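Local coordinates for protein Lic11098 (Leptospira interrogans serogroup Icterohaemorrhagiae serovar copenhageni, PDB 4U08) that is of unknown function, but is regarded as a virulence factor and, as a leucine-rich repeat protein, may bind partner molecules through its repeat surface, at residues T7-I12 and V22-S28; I12-L16 and P36-L42; Q296-Y302 and L318-L324. One frame throughout, in Å; residues are numbered along the deposited sequence.

Contact 1 (T7-I12 and V22-S28); sequences TYYRNI and VRILNLS
With CG anti to the backbone N (chi1 -166°), Tyr8 swings its ring alongside the neighbouring strand, where CE1 meets CG2 of Ile24 at 3.6 Å and the ring runs on beside CB of Asn26. Tyr9, the next residue along the strand, faces the other way, and with CG anti to the carbonyl carbon (chi1 -77°) its ring lies across Val22, CD2 about equally close to both methyls. Its CB rests 3.7 Å from CD1 of Leu25.

Between these faces runs a parallel ladder. Thr7 O takes two amides, Arg23 N at 2.9 Å in the carbonyl plane and Ile24 N, longer at 3.2 Å, tilted somewhat from that plane; Tyr9 then donates its N to Ile24 O and receives Asn26 N at its own O (2.9 Å). Beyond the ladder, Arg10 bends at chi2 and lays its chain along Asn26. The guanidinium edge makes two weak bonds to main-chain oxygens, NE to Asn26 O and NH2 to Ser28 O (2.8 Å, but only 129° at the hydrogen). A long, flexible cation suits this exposed end of the strand pair.

Tyr9 is buried against Ala15 of the helix 12-17, while Tyr8 is exposed. The chemistry therefore implies a two-sided seam: main-chain bonds fix the register of strand 8-9, the first of the series; Tyr9, Val22 and Leu25 pack on the buried face, Tyr8 and Ile24 on the other.

Contact 2 (I12-L16 and P36-L42); sequences ITEAL and PGEIGKL
In the first coil of the leucine-rich repeat solenoid a short helix, 12-17, links strand 8-9 to strand 24-26 and packs against the 3-10 segment 37-41 on the convex side of the next coil. Ile12, Ala15 and Leu16 of the helix carry the contact; the spacing of three and four residues places them together on the flank turned to the coil.

Ile12 extends its CG1 branch anti to the backbone N (chi1 -168°), and CD1 at the end of that branch does the touching. It meets CD1 of Ile39 at 3.8 Å, the two side chains crossing at about a right angle, and also meets CD of Pro36 at 4.0 Å. A turn further on, Leu16 crosses the side chain of Glu38. Its CD2 lies 3.3 Å from Glu38 O and 3.9 Å from Glu38 CB, while CD1 rests on CB and CG of the same glutamate. Of the Glu38 side chain, CB and CG make the contact; the chain bends at chi2 and leads its carboxylate away from the helix, which suits an acid on an exposed surface. The small Ala15 leaves room for the Leu42 side chain, whose CD2 comes 3.8 Å from Ala15 O and 4.2 Å from Ala15 CB.

No hydrogen bond crosses between the segments. Their main chains are engaged within themselves instead, Leu16 N with Ile12 O at 2.9 Å in the helix, and the 3-10 turns by bonds such as Leu42 N to Ile39 O.

Beneath the helix, Ala15 also touches Tyr9 of strand 8-9 and Leu25 of strand 24-26. Ile39 and Leu42 reach the same Leu25, and Ile39 passes the packing on to Pro59 in the following coil.

Contact 3 (Q296-Y302 and L318-L324); sequences QRLQTLY and LRNLESL
Asn320 ND2 donates to Gln296 O at 2.8 Å, in the carbonyl plane and fairly straight (152° at the hydrogen), so the side-chain amide ties one coil to the backbone of the coil before it. The other end of that amide is also engaged, OD1 accepting from Lys343. Two main-chain bonds converge on Gln299 O, which receives Glu322 N at 2.8 Å and Ser323 N at 3.0 Å; the latter bond and that from Leu301 N to Ser323 O together make the parallel bridge of Thr300 with Ser323. Water 1 links the two chains just before the strands, accepting from Asn320 N and lying 2.8 Å from Leu298 O, to which it can donate.

Toward the surface the grip slackens. Arg319 reaches Gln296 OE1 with NH1, a weak bond, while Gln296 NE2 is held by Gln317 O. Gln299 and Glu322 extend side by side on the outside, as befits polar chains beside solvent.

Inward lie the leucines. Leu298 and Leu321 run alongside each other, CD2 to CD1 at 4.0 Å, and Leu301 and Leu324 repeat this with their own CD2 and CD1 at 3.8 Å. In both members of the latter pair CG is anti to the backbone N (Leu301 chi1 -179°), and the shared torsion lets equivalent side chains stack in step. Leu318 comes across Leu301, its CD1 4.2 Å from Leu301 CD2.

Successive coils whose LxxLxxL stretches put leucines at equivalent core positions, each adding one short parallel strand, are the hallmark of the leucine-rich repeat solenoid.

Contacts 1 and 2 belong to one N-terminal end: they share Ile12, their segments alternate along the chain, and their centres are 10 Å apart. Contact 3 lies on the opposite side of the chain's centre, about 52 Å from contact 1 between centres. All three are partly buried, with hydrophobic residues inward and polar ones outward. Contacts 1 and 3 both pair neighbouring parallel strands through main-chain hydrogen bonds; tyrosines meet valine, isoleucine and leucine at the end of the array, whereas between regular repeats leucine matches leucine. Contact 2, between helix and 3-10 turns, has no such ladder and is held by van der Waals packing, mostly of aliphatic side chains.

Contact 1 (T7-I12 and V22-S28)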
loop_
_atom_site.group_PDB
_atom_site.type_symbol
_atom_site.label_atom_id
_atom_site.label_comp_id
_atom_site.label_asym_id
_atom_site.label_seq_id
_atom_site.Cartn_x
_atom_site.Cartn_y
_atom_site.Cartn_z
ATOM N N THR A 7 -8.658 -31.624 22.295
ATOM C CA THR A 7 -9.053 -31.185 20.946
ATOM C C THR A 7 -7.883 -30.575 20.166
ATOM O O THR A 7 -7.929 -30.522 18.938
ATOM C CB THR A 7 -10.266 -30.235 20.983
ATOM O OG1 THR A 7 -9.974 -29.133 21.833
ATOM C CG2 THR A 7 -11.552 -30.921 21.433
ATOM N N TYR A 8 -6.842 -30.117 20.886
ATOM C CA TYR A 8 -5.634 -29.510 20.323
ATOM C C TYR A 8 -4.527 -30.546 20.302
ATOM O O TYR A 8 -4.156 -31.070 21.360
ATOM C CB TYR A 8 -5.186 -28.280 21.157
ATOM C CG TYR A 8 -4.155 -27.411 20.461
ATOM C CD1 TYR A 8 -4.530 -26.245 19.801
ATOM C CD2 TYR A 8 -2.801 -27.750 20.469
ATOM C CE1 TYR A 8 -3.587 -25.438 19.168
ATOM C CE2 TYR A 8 -1.852 -26.960 19.818
ATOM C CZ TYR A 8 -2.251 -25.806 19.166
ATOM O OH TYR A 8 -1.313 -25.010 18.548
ATOM N N TYR A 9 -3.970 -30.805 19.113
ATOM C CA TYR A 9 -2.892 -31.770 18.937
ATOM C C TYR A 9 -1.717 -31.164 18.211
ATOM O O TYR A 9 -1.899 -30.318 17.341
ATOM C CB TYR A 9 -3.401 -33.015 18.200
ATOM C CG TYR A 9 -4.203 -33.952 19.077
ATOM C CD1 TYR A 9 -3.590 -35.019 19.734
ATOM C CD2 TYR A 9 -5.572 -33.764 19.269
ATOM C CE1 TYR A 9 -4.325 -35.895 20.532
ATOM C CE2 TYR A 9 -6.315 -34.627 20.071
ATOM C CZ TYR A 9 -5.687 -35.689 20.705
ATOM O OH TYR A 9 -6.411 -36.542 21.500
ATOM N N ARG A 10 -0.512 -31.579 18.582
ATOM C CA ARG A 10 0.741 -31.112 17.986
ATOM C C ARG A 10 1.489 -32.314 17.367
ATOM O O ARG A 10 2.546 -32.148 16.748
ATOM C CB ARG A 10 1.591 -30.399 19.065
ATOM C CG ARG A 10 2.779 -29.589 18.546
ATOM C CD ARG A 10 2.447 -28.132 18.274
ATOM N NE ARG A 10 3.294 -27.579 17.214
ATOM C CZ ARG A 10 4.469 -26.991 17.417
ATOM N NH1 ARG A 10 4.952 -26.860 18.648
ATOM N NH2 ARG A 10 5.173 -26.531 16.393
ATOM N N ASN A 11 0.899 -33.520 17.510
ATOM C CA ASN A 11 1.471 -34.786 17.055
ATOM C C ASN A 11 0.409 -35.625 16.342
ATOM O O ASN A 11 -0.614 -35.955 16.944
ATOM C CB ASN A 11 2.045 -35.533 18.268
ATOM C CG ASN A 11 2.965 -36.672 17.920
ATOM O OD1 ASN A 11 2.524 -37.766 17.557
ATOM N ND2 ASN A 11 4.265 -36.446 18.048
ATOM N N ILE A 12 0.658 -35.959 15.058
ATOM C CA ILE A 12 -0.258 -36.733 14.208
ATOM C C ILE A 12 -0.484 -38.167 14.755
ATOM O O ILE A 12 -1.619 -38.649 14.691
ATOM C CB ILE A 12 0.153 -36.694 12.704
ATOM C CG1 ILE A 12 -0.970 -37.259 11.793
ATOM C CG2 ILE A 12 1.519 -37.343 12.431
ATOM C CD1 ILE A 12 -1.040 -36.670 10.378
ATOM N N VAL A 22 -10.015 -34.523 17.440
ATOM C CA VAL A 22 -9.053 -33.552 16.906
ATOM C C VAL A 22 -9.797 -32.426 16.174
ATOM O O VAL A 22 -10.559 -32.686 15.240
ATOM C CB VAL A 22 -7.946 -34.202 16.027
ATOM C CG1 VAL A 22 -6.766 -33.251 15.826
ATOM C CG2 VAL A 22 -7.469 -35.526 16.618
ATOM N N ARG A 23 -9.641 -31.189 16.686
ATOM C CA ARG A 23 -10.251 -29.979 16.119
ATOM C C ARG A 23 -9.172 -29.088 15.512
ATOM O O ARG A 23 -9.401 -28.443 14.487
ATOM C CB ARG A 23 -11.068 -29.218 17.165
ATOM C CG ARG A 23 -12.233 -30.023 17.727
ATOM C CD ARG A 23 -13.535 -29.254 17.717
ATOM N NE ARG A 23 -14.208 -29.349 16.423
ATOM C CZ ARG A 23 -15.093 -30.287 16.098
ATOM N NH1 ARG A 23 -15.415 -31.236 16.969
ATOM N NH2 ARG A 23 -15.658 -30.285 14.898
ATOM N N ILE A 24 -7.993 -29.066 16.145
ATOM C CA ILE A 24 -6.839 -28.300 15.690
ATOM C C ILE A 24 -5.623 -29.212 15.697
ATOM O O ILE A 24 -5.301 -29.804 16.735
ATOM C CB ILE A 24 -6.579 -27.011 16.543
ATOM C CG1 ILE A 24 -7.789 -26.043 16.536
ATOM C CG2 ILE A 24 -5.283 -26.308 16.102
ATOM C CD1 ILE A 24 -7.797 -25.019 17.706
ATOM N N LEU A 25 -4.937 -29.302 14.552
ATOM C CA LEU A 25 -3.696 -30.056 14.432
ATOM C C LEU A 25 -2.602 -29.099 13.989
ATOM O O LEU A 25 -2.637 -28.575 12.869
ATOM C CB LEU A 25 -3.819 -31.275 13.489
ATOM C CG LEU A 25 -2.567 -32.159 13.351
ATOM C CD1 LEU A 25 -2.254 -32.901 14.656
ATOM C CD2 LEU A 25 -2.720 -33.141 12.216
ATOM N N ASN A 26 -1.657 -28.846 14.894
ATOM C CA ASN A 26 -0.547 -27.937 14.666
ATOM C C ASN A 26 0.747 -28.708 14.456
ATOM O O ASN A 26 1.357 -29.163 15.420
ATOM C CB ASN A 26 -0.419 -26.918 15.828
ATOM C CG ASN A 26 0.543 -25.765 15.581
ATOM O OD1 ASN A 26 0.629 -24.826 16.373
ATOM N ND2 ASN A 26 1.303 -25.801 14.502
ATOM N N LEU A 27 1.188 -28.808 13.196
ATOM C CA LEU A 27 2.429 -29.506 12.859
ATOM C C LEU A 27 3.493 -28.559 12.312
ATOM O O LEU A 27 4.461 -29.033 11.708
ATOM C CB LEU A 27 2.170 -30.667 11.867
ATOM C CG LEU A 27 1.145 -31.744 12.255
ATOM C CD1 LEU A 27 0.944 -32.732 11.118
ATOM C CD2 LEU A 27 1.553 -32.492 13.516
ATOM N N SER A 28 3.334 -27.226 12.528
ATOM C CA SER A 28 4.292 -26.234 12.023
ATOM C C SER A 28 5.699 -26.450 12.572
ATOM O O SER A 28 5.846 -26.895 13.712
ATOM C CB SER A 28 3.870 -24.796 12.333
ATOM O OG SER A 28 2.494 -24.512 12.474
#

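Contact 2 (I12-L16 and P36-L42)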
loop_
_atom_site.group_PDB
_atom_site.type_symbol
_atom_site.label_atom_id
_atom_site.label_comp_id
_atom_site.label_asym_id
_atom_site.label_seq_id
_atom_site.Cartn_x
_atom_site.Cartn_y
_atom_site.Cartn_z
ATOM N N ILE A 12 0.658 -35.959 15.058
ATOM C CA ILE A 12 -0.258 -36.733 14.208
ATOM C C ILE A 12 -0.484 -38.167 14.755
ATOM O O ILE A 12 -1.619 -38.649 14.691
ATOM C CB ILE A 12 0.153 -36.694 12.704
ATOM C CG1 ILE A 12 -0.970 -37.259 11.793
ATOM C CG2 ILE A 12 1.519 -37.343 12.431
ATOM C CD1 ILE A 12 -1.040 -36.670 10.378
ATOM N N THR A 13 0.555 -38.810 15.344
ATOM C CA THR A 13 0.432 -40.156 15.930
ATOM C C THR A 13 -0.570 -40.135 17.090
ATOM O O THR A 13 -1.449 -40.999 17.149
ATOM C CB THR A 13 1.816 -40.732 16.294
ATOM O OG1 THR A 13 2.638 -40.752 15.123
ATOM C CG2 THR A 13 1.736 -42.140 16.883
ATOM N N GLU A 14 -0.460 -39.119 17.973
ATOM C CA GLU A 14 -1.354 -38.913 19.113
ATOM C C GLU A 14 -2.762 -38.579 18.629
ATOM O O GLU A 14 -3.735 -39.095 19.181
ATOM C CB GLU A 14 -0.824 -37.788 20.022
ATOM C CG GLU A 14 0.446 -38.139 20.783
ATOM C CD GLU A 14 0.310 -39.280 21.773
ATOM O OE1 GLU A 14 -0.347 -39.083 22.821
ATOM O OE2 GLU A 14 0.853 -40.372 21.496
ATOM N N ALA A 15 -2.862 -37.734 17.578
ATOM C CA ALA A 15 -4.127 -37.321 16.966
ATOM C C ALA A 15 -4.864 -38.519 16.381
ATOM O O ALA A 15 -6.087 -38.599 16.496
ATOM C CB ALA A 15 -3.876 -36.278 15.883
ATOM N N LEU A 16 -4.115 -39.466 15.799
ATOM C CA LEU A 16 -4.682 -40.666 15.191
ATOM C C LEU A 16 -5.143 -41.716 16.214
ATOM O O LEU A 16 -5.982 -42.546 15.866
ATOM C CB LEU A 16 -3.730 -41.267 14.147
ATOM C CG LEU A 16 -3.649 -40.496 12.821
ATOM C CD1 LEU A 16 -2.405 -40.858 12.053
ATOM C CD2 LEU A 16 -4.894 -40.699 11.973
ATOM N N PRO A 36 1.049 -37.928 6.025
ATOM C CA PRO A 36 0.449 -39.262 5.829
ATOM C C PRO A 36 -1.004 -39.199 5.366
ATOM O O PRO A 36 -1.745 -38.307 5.785
ATOM C CB PRO A 36 0.569 -39.919 7.213
ATOM C CG PRO A 36 1.618 -39.131 7.931
ATOM C CD PRO A 36 1.464 -37.734 7.429
ATOM N N GLY A 37 -1.383 -40.143 4.500
ATOM C CA GLY A 37 -2.736 -40.272 3.964
ATOM C C GLY A 37 -3.799 -40.447 5.032
ATOM O O GLY A 37 -4.959 -40.099 4.808
ATOM N N GLU A 38 -3.404 -40.948 6.228
ATOM C CA GLU A 38 -4.305 -41.155 7.374
ATOM C C GLU A 38 -4.860 -39.830 7.939
ATOM O O GLU A 38 -5.700 -39.860 8.840
ATOM C CB GLU A 38 -3.690 -42.039 8.494
ATOM C CG GLU A 38 -2.213 -42.396 8.363
ATOM C CD GLU A 38 -1.868 -43.456 7.334
ATOM O OE1 GLU A 38 -2.425 -44.576 7.415
ATOM O OE2 GLU A 38 -1.030 -43.166 6.450
ATOM N N ILE A 39 -4.434 -38.672 7.367
ATOM C CA ILE A 39 -4.932 -37.341 7.738
ATOM C C ILE A 39 -6.459 -37.268 7.522
ATOM O O ILE A 39 -7.160 -36.653 8.325
ATOM C CB ILE A 39 -4.152 -36.194 7.014
ATOM C CG1 ILE A 39 -4.473 -34.807 7.613
ATOM C CG2 ILE A 39 -4.329 -36.204 5.485
ATOM C CD1 ILE A 39 -3.658 -34.437 8.803
ATOM N N GLY A 40 -6.937 -37.964 6.484
ATOM C CA GLY A 40 -8.340 -38.046 6.098
ATOM C C GLY A 40 -9.257 -38.612 7.159
ATOM O O GLY A 40 -10.467 -38.380 7.109
ATOM N N LYS A 41 -8.680 -39.346 8.133
ATOM C CA LYS A 41 -9.430 -39.947 9.234
ATOM C C LYS A 41 -9.906 -38.900 10.256
ATOM O O LYS A 41 -10.919 -39.134 10.920
ATOM C CB LYS A 41 -8.640 -41.085 9.926
ATOM C CG LYS A 41 -7.957 -42.126 9.006
ATOM C CD LYS A 41 -8.856 -42.767 7.932
ATOM C CE LYS A 41 -8.333 -42.457 6.546
ATOM N NZ LYS A 41 -9.243 -42.950 5.481
ATOM N N LEU A 42 -9.202 -37.735 10.359
ATOM C CA LEU A 42 -9.553 -36.641 11.283
ATOM C C LEU A 42 -10.769 -35.874 10.734
ATOM O O LEU A 42 -10.643 -34.732 10.289
ATOM C CB LEU A 42 -8.344 -35.702 11.528
ATOM C CG LEU A 42 -6.985 -36.340 11.868
ATOM C CD1 LEU A 42 -5.906 -35.290 11.957
ATOM C CD2 LEU A 42 -7.032 -37.134 13.171
#

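Contact 3 (Q296-Y302 and L318-L324)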
loop_
_atom_site.group_PDB
_atom_site.type_symbol
_atom_site.label_atom_id
_atom_site.label_comp_id
_atom_site.label_asym_id
_atom_site.label_seq_id
_atom_site.Cartn_x
_atom_site.Cartn_y
_atom_site.Cartn_z
ATOM N N GLN A 296 -6.604 22.835 4.418
ATOM C CA GLN A 296 -6.829 23.129 5.840
ATOM C C GLN A 296 -6.555 21.972 6.811
ATOM O O GLN A 296 -6.281 22.226 7.980
ATOM C CB GLN A 296 -8.237 23.713 6.048
ATOM C CG GLN A 296 -8.375 25.117 5.443
ATOM C CD GLN A 296 -7.350 26.083 6.012
ATOM O OE1 GLN A 296 -7.381 26.441 7.194
ATOM N NE2 GLN A 296 -6.374 26.467 5.202
ATOM N N ARG A 297 -6.521 20.718 6.331
ATOM C CA ARG A 297 -6.224 19.581 7.209
ATOM C C ARG A 297 -4.782 19.129 7.072
ATOM O O ARG A 297 -4.349 18.184 7.745
ATOM C CB ARG A 297 -7.196 18.424 6.882
ATOM C CG ARG A 297 -8.643 18.754 7.265
ATOM C CD ARG A 297 -9.033 18.145 8.596
ATOM N NE ARG A 297 -10.474 18.268 8.838
ATOM C CZ ARG A 297 -11.054 19.298 9.450
ATOM N NH1 ARG A 297 -10.324 20.318 9.892
ATOM N NH2 ARG A 297 -12.369 19.319 9.623
ATOM N N LEU A 298 -4.011 19.794 6.203
ATOM C CA LEU A 298 -2.633 19.351 6.000
ATOM C C LEU A 298 -1.772 19.427 7.263
ATOM O O LEU A 298 -1.705 20.482 7.890
ATOM C CB LEU A 298 -1.964 20.107 4.822
ATOM C CG LEU A 298 -0.772 19.414 4.171
ATOM C CD1 LEU A 298 -1.211 18.146 3.398
ATOM C CD2 LEU A 298 -0.034 20.390 3.210
ATOM N N GLN A 299 -1.130 18.310 7.633
ATOM C CA GLN A 299 -0.247 18.213 8.794
ATOM C C GLN A 299 1.214 18.111 8.393
ATOM O O GLN A 299 2.106 18.575 9.103
ATOM C CB GLN A 299 -0.586 16.953 9.618
ATOM C CG GLN A 299 -1.888 17.044 10.390
ATOM C CD GLN A 299 -2.265 15.697 10.956
ATOM O OE1 GLN A 299 -1.416 14.895 11.332
ATOM N NE2 GLN A 299 -3.552 15.396 10.969
ATOM N N THR A 300 1.474 17.410 7.305
ATOM C CA THR A 300 2.834 17.130 6.860
ATOM C C THR A 300 3.008 17.482 5.386
ATOM O O THR A 300 2.257 16.994 4.541
ATOM C CB THR A 300 3.106 15.645 7.163
ATOM O OG1 THR A 300 2.960 15.417 8.574
ATOM C CG2 THR A 300 4.454 15.232 6.791
ATOM N N LEU A 301 4.031 18.290 5.079
ATOM C CA LEU A 301 4.353 18.707 3.709
ATOM C C LEU A 301 5.847 18.523 3.449
ATOM O O LEU A 301 6.683 19.153 4.105
ATOM C CB LEU A 301 3.891 20.159 3.502
ATOM C CG LEU A 301 4.101 20.811 2.117
ATOM C CD1 LEU A 301 3.527 19.897 0.953
ATOM C CD2 LEU A 301 3.488 22.197 2.094
ATOM N N TYR A 302 6.181 17.583 2.549
ATOM C CA TYR A 302 7.562 17.243 2.224
ATOM C C TYR A 302 7.865 17.735 0.832
ATOM O O TYR A 302 7.231 17.301 -0.131
ATOM C CB TYR A 302 7.820 15.726 2.315
ATOM C CG TYR A 302 7.610 15.094 3.668
ATOM C CD1 TYR A 302 8.336 15.519 4.778
ATOM C CD2 TYR A 302 6.765 13.992 3.820
ATOM C CE1 TYR A 302 8.192 14.892 6.015
ATOM C CE2 TYR A 302 6.620 13.349 5.053
ATOM C CZ TYR A 302 7.352 13.786 6.139
ATOM O OH TYR A 302 7.171 13.153 7.348
ATOM N N LEU A 318 -2.025 27.269 6.105
ATOM C CA LEU A 318 -1.971 25.856 6.530
ATOM C C LEU A 318 -1.934 25.774 8.062
ATOM O O LEU A 318 -0.918 25.437 8.663
ATOM C CB LEU A 318 -0.783 25.154 5.871
ATOM C CG LEU A 318 -0.806 25.130 4.337
ATOM C CD1 LEU A 318 0.487 24.574 3.787
ATOM C CD2 LEU A 318 -1.968 24.311 3.821
ATOM N N ARG A 319 -3.076 26.108 8.682
ATOM C CA ARG A 319 -3.222 26.190 10.145
ATOM C C ARG A 319 -2.914 24.890 10.898
ATOM O O ARG A 319 -2.515 24.948 12.053
ATOM C CB ARG A 319 -4.621 26.739 10.526
ATOM C CG ARG A 319 -5.796 25.872 10.057
ATOM C CD ARG A 319 -7.118 26.315 10.654
ATOM N NE ARG A 319 -8.032 25.180 10.802
ATOM C CZ ARG A 319 -9.072 24.929 10.008
ATOM N NH1 ARG A 319 -9.367 25.750 9.006
ATOM N NH2 ARG A 319 -9.835 23.865 10.222
ATOM N N ASN A 320 -3.077 23.719 10.241
ATOM C CA ASN A 320 -2.820 22.441 10.906
ATOM C C ASN A 320 -1.460 21.847 10.613
ATOM O O ASN A 320 -1.138 20.775 11.108
ATOM C CB ASN A 320 -3.956 21.449 10.565
ATOM C CG ASN A 320 -5.172 21.732 11.395
ATOM O OD1 ASN A 320 -5.080 21.945 12.605
ATOM N ND2 ASN A 320 -6.309 21.851 10.762
ATOM N N LEU A 321 -0.621 22.563 9.849
ATOM C CA LEU A 321 0.680 22.068 9.472
ATOM C C LEU A 321 1.600 21.948 10.650
ATOM O O LEU A 321 1.801 22.925 11.368
ATOM C CB LEU A 321 1.306 22.974 8.384
ATOM C CG LEU A 321 2.416 22.345 7.549
ATOM C CD1 LEU A 321 1.855 21.255 6.600
ATOM C CD2 LEU A 321 3.136 23.425 6.720
ATOM N N GLU A 322 2.168 20.763 10.832
ATOM C CA GLU A 322 3.091 20.451 11.913
ATOM C C GLU A 322 4.492 20.252 11.423
ATOM O O GLU A 322 5.443 20.481 12.172
ATOM C CB GLU A 322 2.624 19.184 12.650
ATOM C CG GLU A 322 1.292 19.391 13.343
ATOM C CD GLU A 322 0.690 18.158 14.002
ATOM O OE1 GLU A 322 1.214 17.035 13.805
ATOM O OE2 GLU A 322 -0.313 18.328 14.730
ATOM N N SER A 323 4.637 19.775 10.182
ATOM C CA SER A 323 5.961 19.483 9.654
ATOM C C SER A 323 6.121 19.999 8.237
ATOM O O SER A 323 5.300 19.688 7.367
ATOM C CB SER A 323 6.221 17.979 9.719
ATOM O OG SER A 323 7.537 17.701 9.278
ATOM N N LEU A 324 7.181 20.797 8.001
ATOM C CA LEU A 324 7.447 21.359 6.663
ATOM C C LEU A 324 8.892 21.108 6.274
ATOM O O LEU A 324 9.819 21.527 6.983
ATOM C CB LEU A 324 7.075 22.853 6.627
ATOM C CG LEU A 324 7.305 23.653 5.319
ATOM C CD1 LEU A 324 6.581 22.999 4.091
ATOM C CD2 LEU A 324 6.872 25.131 5.517
HETATM O O HOH W 1 -3.048 22.929 7.376
#